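Local coordinates for beta-galactosidase (Bacillus circulans subsp. alkalophilus, PDB 3TTY), which hydrolyses terminal beta-galactosidic linkages to release galactose, acting as a TIM-barrel glycoside hydrolase, at residues A[63-66]-A[67-71]; A[612-615]-A[616-619]. One frame throughout, in Å; residues are numbered along the deposited sequence.

Interaction 1. Residues A[63-66]-A[67-71]; sequences DDII and ERLTK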
loop_
_atom_site.group_PDB
_atom_site.type_symbol
_atom_site.label_atom_id
_atom_site.label_comp_id
_atom_site.label_asym_id
_atom_site.label_seq_id
_atom_site.Cartn_x
_atom_site.Cartn_y
_atom_site.Cartn_z
ATOM N N ASP A 63 9.739 43.776 16.198
ATOM C CA ASP A 63 9.529 45.231 16.206
ATOM C C ASP A 63 9.985 45.847 14.882
ATOM O O ASP A 63 9.275 46.645 14.284
ATOM C CB ASP A 63 10.308 45.908 17.344
ATOM C CG ASP A 63 9.781 45.557 18.717
ATOM O OD1 ASP A 63 8.741 44.882 18.819
ATOM O OD2 ASP A 63 10.421 45.969 19.707
ATOM N N ASP A 64 11.181 45.469 14.441
ATOM C CA ASP A 64 11.781 46.053 13.250
ATOM C C ASP A 64 11.027 45.716 11.990
ATOM O O ASP A 64 10.828 46.576 11.125
ATOM C CB ASP A 64 13.223 45.606 13.099
ATOM C CG ASP A 64 14.179 46.546 13.773
ATOM O OD1 ASP A 64 13.754 47.248 14.730
ATOM O OD2 ASP A 64 15.349 46.595 13.333
ATOM N N ILE A 65 10.617 44.457 11.882
ATOM C CA ILE A 65 9.817 44.027 10.756
ATOM C C ILE A 65 8.516 44.825 10.677
ATOM O O ILE A 65 8.136 45.309 9.613
ATOM C CB ILE A 65 9.538 42.524 10.839
ATOM C CG1 ILE A 65 10.801 41.764 10.447
ATOM C CG2 ILE A 65 8.377 42.144 9.935
ATOM C CD1 ILE A 65 10.860 40.366 11.026
ATOM N N ILE A 66 7.844 44.963 11.808
ATOM C CA ILE A 66 6.562 45.656 11.851
ATOM C C ILE A 66 6.728 47.150 11.538
ATOM O O ILE A 66 5.929 47.739 10.804
ATOM C CB ILE A 66 5.874 45.456 13.214
ATOM C CG1 ILE A 66 5.380 44.016 13.334
ATOM C CG2 ILE A 66 4.709 46.405 13.367
ATOM C CD1 ILE A 66 4.929 43.650 14.720
ATOM N N GLU A 67 7.783 47.748 12.084
ATOM C CA GLU A 67 8.069 49.153 11.840
ATOM C C GLU A 67 8.333 49.384 10.359
ATOM O O GLU A 67 7.750 50.276 9.753
ATOM C CB GLU A 67 9.250 49.616 12.701
ATOM C CG GLU A 67 9.508 51.118 12.682
ATOM C CD GLU A 67 8.280 51.939 13.057
ATOM O OE1 GLU A 67 7.379 51.403 13.752
ATOM O OE2 GLU A 67 8.218 53.122 12.648
ATOM N N ARG A 68 9.186 48.556 9.768
ATOM C CA ARG A 68 9.530 48.718 8.362
ATOM C C ARG A 68 8.314 48.688 7.441
ATOM O O ARG A 68 8.194 49.510 6.532
ATOM C CB ARG A 68 10.544 47.667 7.907
ATOM C CG ARG A 68 11.002 47.889 6.450
ATOM C CD ARG A 68 11.709 49.244 6.320
ATOM N NE ARG A 68 12.031 49.615 4.939
ATOM C CZ ARG A 68 11.204 50.258 4.116
ATOM N NH1 ARG A 68 9.981 50.606 4.512
ATOM N NH2 ARG A 68 11.603 50.556 2.888
ATOM N N LEU A 69 7.430 47.722 7.673
ATOM C CA LEU A 69 6.196 47.597 6.913
ATOM C C LEU A 69 5.259 48.779 7.153
ATOM O O LEU A 69 4.589 49.263 6.236
ATOM C CB LEU A 69 5.480 46.299 7.294
ATOM C CG LEU A 69 6.143 44.995 6.835
ATOM C CD1 LEU A 69 5.615 43.832 7.663
ATOM C CD2 LEU A 69 5.887 44.763 5.358
ATOM N N THR A 70 5.196 49.226 8.399
ATOM C CA THR A 70 4.369 50.368 8.750
ATOM C C THR A 70 4.815 51.599 7.952
ATOM O O THR A 70 3.990 52.406 7.538
ATOM C CB THR A 70 4.426 50.640 10.264
ATOM O OG1 THR A 70 3.840 49.535 10.958
ATOM C CG2 THR A 70 3.651 51.906 10.616
ATOM N N LYS A 71 6.121 51.717 7.723
ATOM C CA LYS A 71 6.668 52.796 6.907
ATOM C C LYS A 71 6.075 52.800 5.493
ATOM O O LYS A 71 5.834 53.861 4.917
ATOM C CB LYS A 71 8.194 52.703 6.868
ATOM C CG LYS A 71 8.901 54.021 6.649
ATOM C CD LYS A 71 10.347 53.978 7.158
ATOM C CE LYS A 71 11.197 52.945 6.409
ATOM N NZ LYS A 71 12.589 52.803 6.973
#

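Interaction 2. Residues A[612-615]-A[616-619]; sequences NTPD and GVEV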
loop_
_atom_site.group_PDB
_atom_site.type_symbol
_atom_site.label_atom_id
_atom_site.label_comp_id
_atom_site.label_asym_id
_atom_site.label_seq_id
_atom_site.Cartn_x
_atom_site.Cartn_y
_atom_site.Cartn_z
ATOM N N ASN A 612 -27.443 32.598 -18.654
ATOM C CA ASN A 612 -27.145 31.415 -19.451
ATOM C C ASN A 612 -25.790 31.591 -20.108
ATOM O O ASN A 612 -25.553 32.604 -20.758
ATOM C CB ASN A 612 -28.225 31.167 -20.504
ATOM C CG ASN A 612 -29.520 30.675 -19.894
ATOM O OD1 ASN A 612 -29.647 29.499 -19.551
ATOM N ND2 ASN A 612 -30.486 31.578 -19.739
ATOM N N THR A 613 -24.898 30.621 -19.927
ATOM C CA THR A 613 -23.545 30.724 -20.465
ATOM C C THR A 613 -23.053 29.382 -20.965
ATOM O O THR A 613 -23.598 28.346 -20.610
ATOM C CB THR A 613 -22.534 31.240 -19.415
ATOM O OG1 THR A 613 -22.472 30.317 -18.323
ATOM C CG2 THR A 613 -22.921 32.625 -18.902
ATOM N N PRO A 614 -22.011 29.401 -21.804
ATOM C CA PRO A 614 -21.420 28.177 -22.346
ATOM C C PRO A 614 -20.806 27.334 -21.246
ATOM O O PRO A 614 -20.597 27.832 -20.140
ATOM C CB PRO A 614 -20.323 28.703 -23.280
ATOM C CG PRO A 614 -20.751 30.084 -23.633
ATOM C CD PRO A 614 -21.421 30.611 -22.398
ATOM N N ASP A 615 -20.516 26.072 -21.553
ATOM C CA ASP A 615 -19.902 25.174 -20.588
ATOM C C ASP A 615 -18.574 25.745 -20.115
ATOM O O ASP A 615 -17.753 26.177 -20.922
ATOM C CB ASP A 615 -19.682 23.780 -21.190
ATOM C CG ASP A 615 -20.987 23.057 -21.494
ATOM O OD1 ASP A 615 -22.062 23.568 -21.096
ATOM O OD2 ASP A 615 -20.936 21.973 -22.124
ATOM N N GLY A 616 -18.372 25.751 -18.803
ATOM C CA GLY A 616 -17.115 26.191 -18.235
ATOM C C GLY A 616 -17.064 27.680 -17.978
ATOM O O GLY A 616 -16.035 28.206 -17.581
ATOM N N VAL A 617 -18.173 28.365 -18.220
ATOM C CA VAL A 617 -18.246 29.779 -17.902
ATOM C C VAL A 617 -19.093 29.923 -16.651
ATOM O O VAL A 617 -20.323 29.883 -16.699
ATOM C CB VAL A 617 -18.843 30.612 -19.055
ATOM C CG1 VAL A 617 -19.045 32.069 -18.616
ATOM C CG2 VAL A 617 -17.948 30.523 -20.284
ATOM N N GLU A 618 -18.422 30.079 -15.525
ATOM C CA GLU A 618 -19.100 30.107 -14.248
ATOM C C GLU A 618 -19.679 31.481 -13.954
ATOM O O GLU A 618 -19.022 32.508 -14.148
ATOM C CB GLU A 618 -18.129 29.691 -13.148
ATOM C CG GLU A 618 -18.662 29.884 -11.745
ATOM C CD GLU A 618 -17.610 29.586 -10.704
ATOM O OE1 GLU A 618 -16.471 29.250 -11.095
ATOM O OE2 GLU A 618 -17.916 29.707 -9.503
ATOM N N VAL A 619 -20.923 31.503 -13.492
ATOM C CA VAL A 619 -21.503 32.748 -13.034
ATOM C C VAL A 619 -21.986 32.647 -11.587
ATOM O O VAL A 619 -22.694 31.710 -11.225
ATOM C CB VAL A 619 -22.657 33.195 -13.939
ATOM C CG1 VAL A 619 -23.150 34.568 -13.510
ATOM C CG2 VAL A 619 -22.210 33.208 -15.395
#

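Interaction 1. Residues A[63-66]-A[67-71]
Ile-66 meets Thr-70 one turn further along the helix, and its carbonyl oxygen receives two donors there. Thr-70 N comes in at 2.9 Å from Ile-66 O, while Thr-70 OG1 reaches the same Ile-66 O at 2.8 Å from the opposite face of the carbonyl plane, standing 38° out of it. The threonine can do this because OG1 sits beside its own backbone N (chi1 -65°), turned back along the helix; the hydroxyl's proton is thus used within the helix, as is common for threonine there. Ile-66 CG2 passes OG1 of Thr-70 at 4.0 Å.

Glu-67 closes the turn begun at Asp-63: its N bonds Asp-63 O at 2.9 Å, and its CB rests on that same oxygen at 3.4 Å. Glu-67 is exposed, and a charged, flexible acid suits that place. On the inner side, Ile-65 and Leu-69 lie side by side, Ile-65 CG2 being 4.0 Å from Leu-69 CD1, while Leu-69 N bonds Ile-65 O nearly straight (167°).

Helix 60-71 crosses over between barrel strands 39-42 and 75-79, a beta-alpha-beta unit of the TIM barrel. Ile-66 and Leu-69 press on Leu-76, Leu-69 also reaches Ala-40 and Val-42, and Ile-65 with Arg-68 meets helix 22-35; Arg-68 forms salt bridges with Glu-26 of that helix through NE and with Glu-72 through NH1.

Interaction 2. Residues A[612-615]-A[616-619]
Thr-613 OG1 is gripped by two partners: it donates a hydrogen bond to Val-617 O at 2.7 Å and accepts one from the side-chain ND2 of Asn-438. The hydroxyl lies in the plane of the Val-617 carbonyl, on a lone pair, with a C=O...donor angle of 144°. A first torsion of 62° puts OG1 between the backbone N and the carbonyl carbon of Thr-613, so that the oxygen faces the returning chain while CG2 is left to serve the apolar side. That methyl packs on Val-619 CG2 at 3.6 Å, and Thr-613 CB lies 3.7 Å from Val-617 CG1. With a valine in place of Thr-613, Val-617 O would probably be left without its hydroxyl donor and Asn-438 ND2 without its acceptor.

Between these partners the chain reverses in a type II beta turn from Pro-614 to Val-617, which leads into strand 617-624, an outer strand of the antiparallel sheet in the C-terminal domain. Val-617 N closes the turn on Pro-614 O at 3.1 Å, the donor tilted well out of the carbonyl plane. At its third position Gly-616 takes a positive phi of 88°, where a side chain would clash with Asp-615 O; the side chain of Asp-615, exposed at the bend, leaves the backbone pointing away from the strand.

Val-617 CG2 touches Pro-614 CD at 4.1 Å, so the ring and the branched side chain together make an apolar surface that Met-640 covers from strand 640-643. Asn-438 also receives Val-619 N on its OD1. Glu-618 pairs through its backbone with Met-633 of strand 627-634, and Gly-616 with His-635 just beyond it.

Both interactions are local, made by neighbouring residues of one continuous piece of chain, but they serve different parts of the protein. Interaction 1 repeats the bonding of a regular helix in the outer layer of the TIM barrel, with one side buried against barrel strands and the other exposed. Interaction 2 lies where a loop turns into an edge strand of the C-terminal sheet; its exposed bend passes into buried valines, and here a turn and a side-chain hydroxyl, rather than a repeating helical pattern, link the two segments. A threonine hydroxyl grips a backbone carbonyl in each. Their centres are 45 Å apart and they share no helix or strand.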